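Local coordinates for E3 ubiquitin-protein ligase ORTHRUS 2 (Arabidopsis thaliana, PDB 7DUF) that probably attaches ubiquitin to target proteins as a RING-type E3 ligase linked to DNA methylation, and carries a zinc-binding PHD finger that does not recognise the histone H3 tail peptide, at residues D8-C13 with C45-P50; T39-S44 with L57-P62. One frame throughout, in Å; residues are numbered along the deposited sequence.

Interaction 1 (D8-C13 with C45-P50). With ZN (zinc ion), chain D.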
# COMPACT_ATOMS: atom_id res chain seq x y z
N ASP A 8 2.55 18.12 15.04
CA ASP A 8 3.79 18.11 15.80
C ASP A 8 4.64 16.92 15.34
O ASP A 8 4.85 16.78 14.13
CB ASP A 8 3.48 18.14 17.29
CG ASP A 8 4.55 18.85 18.09
OD1 ASP A 8 5.74 18.49 17.95
OD2 ASP A 8 4.21 19.77 18.87
N ILE A 9 5.12 16.07 16.23
CA ILE A 9 5.95 14.93 15.85
C ILE A 9 5.05 13.76 15.49
O ILE A 9 3.98 13.56 16.08
CB ILE A 9 6.94 14.56 16.96
CG1 ILE A 9 6.26 14.60 18.33
CG2 ILE A 9 8.15 15.49 16.93
CD1 ILE A 9 7.08 13.96 19.44
N GLN A 10 5.48 12.97 14.51
CA GLN A 10 4.75 11.79 14.07
C GLN A 10 5.32 10.55 14.73
O GLN A 10 6.53 10.43 14.93
CB GLN A 10 4.82 11.65 12.54
CG GLN A 10 4.63 12.95 11.79
CD GLN A 10 5.15 12.89 10.37
OE1 GLN A 10 4.51 12.31 9.49
NE2 GLN A 10 6.31 13.47 10.13
N LEU A 11 4.44 9.61 15.07
CA LEU A 11 4.82 8.39 15.77
C LEU A 11 4.38 7.17 14.98
O LEU A 11 3.30 7.18 14.38
CB LEU A 11 4.22 8.35 17.18
CG LEU A 11 5.02 9.07 18.26
CD1 LEU A 11 4.71 10.56 18.26
CD2 LEU A 11 4.75 8.48 19.64
N PRO A 12 5.18 6.10 14.97
CA PRO A 12 4.80 4.90 14.22
C PRO A 12 3.83 4.01 14.99
O PRO A 12 3.14 4.47 15.90
CB PRO A 12 6.14 4.20 13.98
CG PRO A 12 6.94 4.56 15.19
CD PRO A 12 6.51 5.95 15.60
N CYS A 13 3.78 2.73 14.62
CA CYS A 13 2.90 1.77 15.28
C CYS A 13 3.67 0.92 16.27
O CYS A 13 4.90 0.99 16.39
CB CYS A 13 2.19 0.89 14.24
SG CYS A 13 0.65 1.59 13.60
N CYS A 45 -2.62 9.46 11.06
CA CYS A 45 -1.84 10.30 11.96
C CYS A 45 -0.56 10.83 11.32
O CYS A 45 0.30 11.36 12.03
CB CYS A 45 -1.48 9.51 13.23
SG CYS A 45 -2.88 9.17 14.32
N LEU A 46 -0.42 10.71 10.00
CA LEU A 46 0.76 11.23 9.33
C LEU A 46 0.66 12.74 9.15
O LEU A 46 -0.42 13.33 9.25
CB LEU A 46 0.96 10.55 7.98
CG LEU A 46 1.61 9.16 8.00
CD1 LEU A 46 1.75 8.62 6.58
CD2 LEU A 46 2.96 9.20 8.69
N SER A 47 1.81 13.37 8.88
CA SER A 47 1.82 14.80 8.59
C SER A 47 1.46 15.06 7.13
O SER A 47 0.63 15.93 6.84
CB SER A 47 3.19 15.39 8.92
OG SER A 47 3.22 15.88 10.25
N SER A 48 2.07 14.32 6.21
CA SER A 48 1.79 14.44 4.78
C SER A 48 1.52 13.04 4.24
O SER A 48 2.44 12.34 3.80
CB SER A 48 2.95 15.10 4.04
OG SER A 48 3.01 16.49 4.32
N PRO A 49 0.26 12.60 4.27
CA PRO A 49 -0.06 11.30 3.69
C PRO A 49 0.23 11.29 2.21
O PRO A 49 0.22 12.34 1.55
CB PRO A 49 -1.56 11.16 3.98
CG PRO A 49 -1.82 12.07 5.13
CD PRO A 49 -0.91 13.24 4.89
N PRO A 50 0.51 10.11 1.64
CA PRO A 50 0.81 10.05 0.20
C PRO A 50 -0.40 10.45 -0.63
O PRO A 50 -1.54 10.14 -0.30
CB PRO A 50 1.18 8.58 -0.01
CG PRO A 50 0.51 7.85 1.11
CD PRO A 50 0.59 8.79 2.28
ZN ZN D . -3.04 6.93 14.89
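Q10 and S47 make the meeting point, and a single hydrogen bond carries it: the backbone N of S47 donates to the side-chain oxygen OE1 of Q10 at 3.0 Å. The bond bends moderately, 157° at the hydrogen, and the donor comes in from above the amide plane of Q10, 52° out of it, not along a lone pair. The rest of the side chain runs alongside S47. CD of Q10 rests 3.5 Å from CB of S47, and CG of Q10 lies 3.6 Å from OG of the same serine. On the leucine side, L46 brings its CD2 methyl to 3.6 Å from OE1 of Q10, and the same side chain also packs on W41 and W59.

Torsions explain the reach of the glutamine. CG sits beside the backbone N (chi1 -43°), opposite the carbonyl carbon, and from there the chain runs out nearly straight, which carries the amide to the turn just past C45. Next outward, the hydroxyl of S47 has its strongest partner in the carbonyl oxygen of A6, so the serine meets the N-terminal arm twice, through its N at Q10 and its OG at A6. Behind the turn, C45 binds zinc through SG at 2.3 Å, sharing the ion with C19, C22 and H42.

Since the S47 N-H is gripped by a neutral amide, the contact joins 8-13 to the loop that follows the zinc ligand C45 by polar pairing without formal charge, and this bond, together with packing of the glutamine side chain on W41 and P62, probably limits how far the partly exposed amide can swing.

Interaction 2 (T39-S44 with L57-P62). With ZN (zinc ion), chain D; ZN (zinc ion), chain C.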
# COMPACT_ATOMS: atom_id res chain seq x y z
N THR A 39 8.43 -0.43 8.78
CA THR A 39 7.71 -0.09 10.00
C THR A 39 6.29 0.31 9.66
O THR A 39 6.09 1.13 8.74
CB THR A 39 8.40 1.05 10.75
OG1 THR A 39 9.81 0.78 10.85
CG2 THR A 39 7.82 1.21 12.14
N PRO A 40 5.28 -0.24 10.32
CA PRO A 40 3.90 0.18 10.04
C PRO A 40 3.60 1.54 10.64
O PRO A 40 3.98 1.84 11.78
CB PRO A 40 3.06 -0.93 10.68
CG PRO A 40 3.91 -1.44 11.79
CD PRO A 40 5.34 -1.32 11.33
N TRP A 41 2.91 2.37 9.87
CA TRP A 41 2.50 3.69 10.30
C TRP A 41 1.01 3.86 10.10
O TRP A 41 0.44 3.34 9.13
CB TRP A 41 3.25 4.79 9.53
CG TRP A 41 4.71 4.87 9.84
CD1 TRP A 41 5.67 3.97 9.48
CD2 TRP A 41 5.39 5.90 10.57
NE1 TRP A 41 6.90 4.37 9.94
CE2 TRP A 41 6.75 5.55 10.61
CE3 TRP A 41 4.97 7.08 11.19
CZ2 TRP A 41 7.70 6.35 11.25
CZ3 TRP A 41 5.91 7.87 11.83
CH2 TRP A 41 7.26 7.50 11.85
N HIS A 42 0.36 4.57 11.03
CA HIS A 42 -1.05 4.90 10.89
C HIS A 42 -1.18 6.06 9.92
O HIS A 42 -0.77 7.19 10.23
CB HIS A 42 -1.66 5.23 12.25
CG HIS A 42 -3.15 5.36 12.22
ND1 HIS A 42 -3.86 5.92 13.26
CD2 HIS A 42 -4.06 5.02 11.28
CE1 HIS A 42 -5.15 5.90 12.96
NE2 HIS A 42 -5.29 5.36 11.77
N VAL A 43 -1.75 5.80 8.74
CA VAL A 43 -1.77 6.80 7.67
C VAL A 43 -2.60 8.01 8.07
O VAL A 43 -2.38 9.11 7.56
CB VAL A 43 -2.27 6.17 6.36
CG1 VAL A 43 -3.79 6.18 6.29
CG2 VAL A 43 -1.66 6.89 5.16
N SER A 44 -3.55 7.83 8.99
CA SER A 44 -4.36 8.96 9.43
C SER A 44 -3.54 9.96 10.23
O SER A 44 -3.72 11.17 10.10
CB SER A 44 -5.55 8.47 10.25
OG SER A 44 -5.88 9.39 11.27
N LEU A 57 2.69 3.15 -3.14
CA LEU A 57 3.27 1.82 -3.32
C LEU A 57 4.71 1.78 -2.81
O LEU A 57 5.04 0.95 -1.95
CB LEU A 57 3.21 1.43 -4.80
CG LEU A 57 1.78 1.28 -5.32
CD1 LEU A 57 1.74 0.75 -6.74
CD2 LEU A 57 0.99 0.39 -4.38
N GLN A 58 5.56 2.66 -3.31
CA GLN A 58 6.94 2.77 -2.83
C GLN A 58 7.03 3.88 -1.77
O GLN A 58 7.81 4.83 -1.87
CB GLN A 58 7.89 3.03 -3.99
N TRP A 59 6.20 3.73 -0.74
CA TRP A 59 6.14 4.72 0.33
C TRP A 59 7.33 4.58 1.27
O TRP A 59 7.73 3.46 1.62
CB TRP A 59 4.84 4.59 1.11
CG TRP A 59 4.71 5.63 2.18
CD1 TRP A 59 4.48 6.97 2.01
CD2 TRP A 59 4.80 5.42 3.60
NE1 TRP A 59 4.43 7.60 3.22
CE2 TRP A 59 4.62 6.68 4.22
CE3 TRP A 59 5.02 4.30 4.40
CZ2 TRP A 59 4.65 6.84 5.60
CZ3 TRP A 59 5.04 4.46 5.77
CH2 TRP A 59 4.86 5.72 6.36
N HIS A 60 7.88 5.71 1.69
CA HIS A 60 9.00 5.75 2.61
C HIS A 60 8.60 6.58 3.83
O HIS A 60 8.14 7.72 3.69
CB HIS A 60 10.24 6.33 1.93
CG HIS A 60 10.75 5.48 0.81
ND1 HIS A 60 10.72 4.10 0.85
CD2 HIS A 60 11.28 5.80 -0.39
CE1 HIS A 60 11.22 3.61 -0.27
NE2 HIS A 60 11.57 4.63 -1.04
N CYS A 61 8.78 6.00 5.01
CA CYS A 61 8.28 6.59 6.24
C CYS A 61 9.03 7.87 6.58
O CYS A 61 10.14 8.11 6.09
CB CYS A 61 8.38 5.58 7.38
SG CYS A 61 10.01 5.44 8.13
N PRO A 62 8.43 8.73 7.42
CA PRO A 62 9.09 10.01 7.75
C PRO A 62 10.48 9.85 8.35
O PRO A 62 11.32 10.75 8.17
CB PRO A 62 8.11 10.65 8.74
CG PRO A 62 6.79 10.09 8.37
CD PRO A 62 7.06 8.67 7.95
ZN ZN D . -3.04 6.93 14.89
ZN ZN C . 11.18 3.67 7.17
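The core of the PHD finger between its two zinc sites is built around W41, on strand 40-42, which meets W59, C61 and P62 of the loop after helix 53-57. W59 and P62 lie over the same face of W41. W59 comes edge first: its CH2 is 3.6 Å from CG of W41, ring planes at 75°, an offset edge-to-face pair. P62 lies over the benzo half, its CD 3.9 Å from the centroid of the six-membered ring and almost on the normal, a CH-pi contact. C61 comes in obliquely, CB 3.2 Å from NE1 of W41, with SG 4.6 Å from the centroid of the five-membered ring, a sulfur-aromatic contact. That sulfur also binds one zinc at 2.3 Å, with C34, C37 and C64. Next to W41, H42 turns the other way and gives ND1 to the second zinc at 2.1 Å; its NE2 is hydrogen-bonded to E30.

An alanine at W41 takes away the face on which W59 and P62 rest, and is likely to open a gap beside C61 and leave W59 freer to turn. Cohesion between the segments is thus aromatic and apolar, while the metal bonds fix H42 and C61 at separate ions.

From the N terminus, the chain lays down 8-13, passes through strand 31-33 and the hairpin to 39-44, and goes straight on into 45-50, where interaction 1 closes its loop. Interaction 2 starts inside that loop, at 39-44, and closes only after helix 53-57, at 57-62, so the two cross. H42 of one and C45 of the other serve the same zinc. The contacts also touch directly: C13 N lies 3.0 Å from P40 O, a probable hydrogen bond, and CD1 of L46 packs against CZ2 of W59 at 3.5 Å. Together they tie the N-terminal segment and the C-terminal loop to the hairpin.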